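Local coordinates for ectoine dioxygenase (Sphingopyxis alaskensis, PDB 4MHR), which hydroxylates L-ectoine to 5-hydroxyectoine in an iron(II)- and 2-oxoglutarate-dependent reaction, supplying a compatible solute against osmotic stress, at residues 101-106 with 134-139. Residues are numbered along the deposited sequence; the frame is centred on the assembly and turned at random.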
ATOM      1  N   PHE A 101      10.111   2.424   7.989  1.00 32.85           N
ATOM      2  CA  PHE A 101       9.998   1.179   7.179  1.00 33.11           C
ATOM      3  C   PHE A 101      10.235  -0.032   8.053  1.00 33.15           C
ATOM      4  O   PHE A 101      10.788   0.097   9.150  1.00 30.86           O
ATOM      5  CB  PHE A 101      11.007   1.193   6.028  1.00 33.56           C
ATOM      6  CG  PHE A 101      10.608   2.079   4.879  1.00 37.30           C
ATOM      7  CD1 PHE A 101       9.825   1.588   3.847  1.00 35.81           C
ATOM      8  CD2 PHE A 101      10.990   3.421   4.836  1.00 40.53           C
ATOM      9  CE1 PHE A 101       9.466   2.384   2.786  1.00 42.68           C
ATOM     10  CE2 PHE A 101      10.604   4.235   3.780  1.00 43.00           C
ATOM     11  CZ  PHE A 101       9.846   3.715   2.744  1.00 44.34           C
ATOM     12  N   GLU A 102       9.763  -1.187   7.620  1.00 31.95           N
ATOM     13  CA  GLU A 102       9.965  -2.448   8.346  1.00 32.33           C
ATOM     14  C   GLU A 102       9.297  -2.469   9.692  1.00 35.33           C
ATOM     15  O   GLU A 102       9.742  -3.162  10.651  1.00 37.66           O
ATOM     16  CB  GLU A 102      11.470  -2.768   8.471  1.00 30.71           C
ATOM     17  CG  GLU A 102      12.127  -3.130   7.166  1.00 37.70           C
ATOM     18  CD  GLU A 102      11.674  -4.544   6.764  1.00 48.94           C
ATOM     19  OE1 GLU A 102      12.005  -5.494   7.506  1.00 53.41           O
ATOM     20  OE2 GLU A 102      10.923  -4.705   5.768  1.00 51.40           O
ATOM     21  N   ILE A 103       8.192  -1.758   9.824  1.00 31.21           N
ATOM     22  CA  ILE A 103       7.510  -1.798  11.110  1.00 36.40           C
ATOM     23  C   ILE A 103       7.001  -3.161  11.522  1.00 35.84           C
ATOM     24  O   ILE A 103       6.840  -3.439  12.716  1.00 36.32           O
ATOM     25  CB  ILE A 103       6.315  -0.855  11.252  1.00 39.02           C
ATOM     26  CG1 ILE A 103       5.331  -1.003  10.085  1.00 34.71           C
ATOM     27  CG2 ILE A 103       6.776   0.556  11.404  1.00 39.20           C
ATOM     28  CD1 ILE A 103       4.054  -0.220  10.341  1.00 39.55           C
ATOM     29  N   HIS A 104       6.701  -3.987  10.545  1.00 32.77           N
ATOM     30  CA  HIS A 104       6.216  -5.300  10.839  1.00 35.66           C
ATOM     31  C   HIS A 104       7.347  -6.148  11.452  1.00 41.42           C
ATOM     32  O   HIS A 104       7.061  -7.115  12.117  1.00 43.78           O
ATOM     33  CB  HIS A 104       5.664  -5.967   9.564  1.00 29.77           C
ATOM     34  CG  HIS A 104       6.733  -6.370   8.600  1.00 30.25           C
ATOM     35  ND1 HIS A 104       7.482  -5.467   7.886  1.00 33.96           N
ATOM     36  CD2 HIS A 104       7.222  -7.590   8.274  1.00 31.85           C
ATOM     37  CE1 HIS A 104       8.353  -6.106   7.130  1.00 31.24           C
ATOM     38  NE2 HIS A 104       8.204  -7.395   7.341  1.00 36.29           N
ATOM     39  N   ALA A 105       8.609  -5.781  11.192  1.00 40.34           N
ATOM     40  CA  ALA A 105       9.756  -6.526  11.728  1.00 41.77           C
ATOM     41  C   ALA A 105      10.244  -5.919  13.054  1.00 47.53           C
ATOM     42  O   ALA A 105      10.709  -6.651  13.873  1.00 48.99           O
ATOM     43  CB  ALA A 105      10.888  -6.595  10.727  1.00 38.48           C
ATOM     44  N   GLN A 106      10.033  -4.621  13.299  1.00 40.53           N
ATOM     45  CA  GLN A 106      10.596  -3.932  14.454  1.00 37.00           C
ATOM     46  C   GLN A 106       9.636  -3.736  15.595  1.00 37.99           C
ATOM     47  O   GLN A 106      10.057  -3.407  16.677  1.00 43.95           O
ATOM     48  CB  GLN A 106      11.071  -2.564  14.009  1.00 37.13           C
ATOM     49  CG  GLN A 106      12.119  -2.604  12.906  1.00 32.10           C
ATOM     50  CD  GLN A 106      12.691  -1.241  12.603  1.00 41.11           C
ATOM     51  OE1 GLN A 106      12.170  -0.451  11.767  1.00 40.07           O
ATOM     52  NE2 GLN A 106      13.781  -0.937  13.252  1.00 39.47           N
ATOM     53  N   HIS A 134       6.010  -7.744   1.825  1.00 28.02           N
ATOM     54  CA  HIS A 134       7.043  -7.232   0.904  1.00 29.17           C
ATOM     55  C   HIS A 134       7.686  -5.948   1.497  1.00 26.98           C
ATOM     56  O   HIS A 134       8.847  -5.674   1.318  1.00 26.43           O
ATOM     57  CB  HIS A 134       6.415  -6.963  -0.478  1.00 29.45           C
ATOM     58  CG  HIS A 134       7.213  -6.065  -1.380  1.00 30.49           C
ATOM     59  ND1 HIS A 134       8.300  -6.498  -2.117  1.00 32.85           N
ATOM     60  CD2 HIS A 134       7.014  -4.769  -1.730  1.00 34.23           C
ATOM     61  CE1 HIS A 134       8.743  -5.507  -2.875  1.00 32.55           C
ATOM     62  NE2 HIS A 134       7.983  -4.446  -2.655  1.00 37.01           N
ATOM     63  N   GLN A 135       6.889  -5.145   2.170  1.00 25.96           N
ATOM     64  CA  GLN A 135       7.333  -3.856   2.685  1.00 26.82           C
ATOM     65  C   GLN A 135       6.291  -3.448   3.656  1.00 25.40           C
ATOM     66  O   GLN A 135       5.112  -3.736   3.440  1.00 25.76           O
ATOM     67  CB  GLN A 135       7.348  -2.832   1.558  1.00 33.44           C
ATOM     68  CG  GLN A 135       7.718  -1.424   2.008  1.00 38.00           C
ATOM     69  CD  GLN A 135       7.508  -0.433   0.888  1.00 40.82           C
ATOM     70  OE1 GLN A 135       6.475   0.279   0.827  1.00 40.45           O
ATOM     71  NE2 GLN A 135       8.439  -0.423  -0.043  1.00 39.94           N
ATOM     72  N   SER A 136       6.672  -2.699   4.678  1.00 26.87           N
ATOM     73  CA  SER A 136       5.740  -2.038   5.593  1.00 26.36           C
ATOM     74  C   SER A 136       6.238  -0.649   5.962  1.00 30.75           C
ATOM     75  O   SER A 136       7.457  -0.363   5.860  1.00 25.48           O
ATOM     76  CB  SER A 136       5.516  -2.852   6.842  1.00 28.85           C
ATOM     77  OG  SER A 136       6.653  -2.937   7.684  1.00 28.65           O
ATOM     78  N   ARG A 137       5.328   0.243   6.357  1.00 27.29           N
ATOM     79  CA  ARG A 137       5.782   1.608   6.749  1.00 33.18           C
ATOM     80  C   ARG A 137       4.776   2.165   7.672  1.00 30.83           C
ATOM     81  O   ARG A 137       3.575   2.006   7.409  1.00 32.36           O
ATOM     82  CB  ARG A 137       5.791   2.656   5.643  1.00 30.35           C
ATOM     83  CG  ARG A 137       6.322   2.361   4.312  1.00 44.47           C
ATOM     84  CD  ARG A 137       5.722   3.325   3.280  1.00 46.14           C
ATOM     85  NE  ARG A 137       6.188   4.682   3.468  1.00 55.12           N
ATOM     86  CZ  ARG A 137       6.705   5.465   2.513  1.00 61.10           C
ATOM     87  NH1 ARG A 137       6.833   5.045   1.254  1.00 57.67           N
ATOM     88  NH2 ARG A 137       7.097   6.695   2.833  1.00 54.24           N
ATOM     89  N   LEU A 138       5.257   2.886   8.678  1.00 33.05           N
ATOM     90  CA  LEU A 138       4.436   3.751   9.511  1.00 31.27           C
ATOM     91  C   LEU A 138       4.707   5.161   9.014  1.00 33.99           C
ATOM     92  O   LEU A 138       5.876   5.642   8.934  1.00 36.34           O
ATOM     93  CB  LEU A 138       4.695   3.574  10.984  1.00 33.78           C
ATOM     94  CG  LEU A 138       4.042   4.640  11.900  1.00 37.27           C
ATOM     95  CD1 LEU A 138       2.550   4.749  11.795  1.00 37.97           C
ATOM     96  CD2 LEU A 138       4.456   4.452  13.343  1.00 37.84           C
ATOM     97  N   ASN A 139       3.628   5.795   8.577  1.00 30.75           N
ATOM     98  CA  ASN A 139       3.683   7.147   8.008  1.00 34.28           C
ATOM     99  C   ASN A 139       3.006   8.184   8.882  1.00 37.86           C
ATOM    100  O   ASN A 139       1.926   7.922   9.432  1.00 36.43           O
ATOM    101  CB  ASN A 139       2.982   7.178   6.679  1.00 33.91           C
ATOM    102  CG  ASN A 139       3.593   6.233   5.690  1.00 41.48           C
ATOM    103  OD1 ASN A 139       2.917   5.363   5.088  1.00 42.88           O
ATOM    104  ND2 ASN A 139       4.884   6.385   5.503  1.00 42.32           N
TER
HETATM  105  O   HOH W   1       9.566  -2.624   4.741  1.00 27.49           O
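F101 faces R137 as an antiparallel non-hydrogen-bonded pair, CA to CA 4.3 Å, where strand 97-101 ends beside strand 131-141 in the large antiparallel sheet of the cupin fold. Their side chains run side by side on one face of that sheet: F101 CE1 lies 3.5 Å from R137 CG, and F101 CZ sits over the centre of the guanidinium, 3.6 Å from R137 CZ, with the two planes 42° apart. An alanine in place of R137 would probably cost F101 CE1 and CZ their contacts with CG and the guanidinium, and deprive S99 OG of its bond to R137 NH2. At its edge the same ring meets the amide of Q135, a residue that binds L-ectoine and whose NE2 is hydrogen-bonded to L292 O; F101 CE1 to Q135 CD is 3.9 Å. The next residue, E102, is the N-cap of helix 103-106, and its N donates to S136 O (3.0 Å) from above the carbonyl plane. A water joins E102 OE2 to S136 N, while E102 OE1 forms a salt bridge with R294. Within the helix, the side chains of I103 and L138 cross at about a right angle, I103 CG2 lying 3.7 Å from L138 CB. With chi1 at 68°, S136 OG is placed between its own backbone N and carbonyl carbon and reaches the start of the helix, where H104 ND1 meets it in the imidazole plane through a 2.7 Å hydrogen bond.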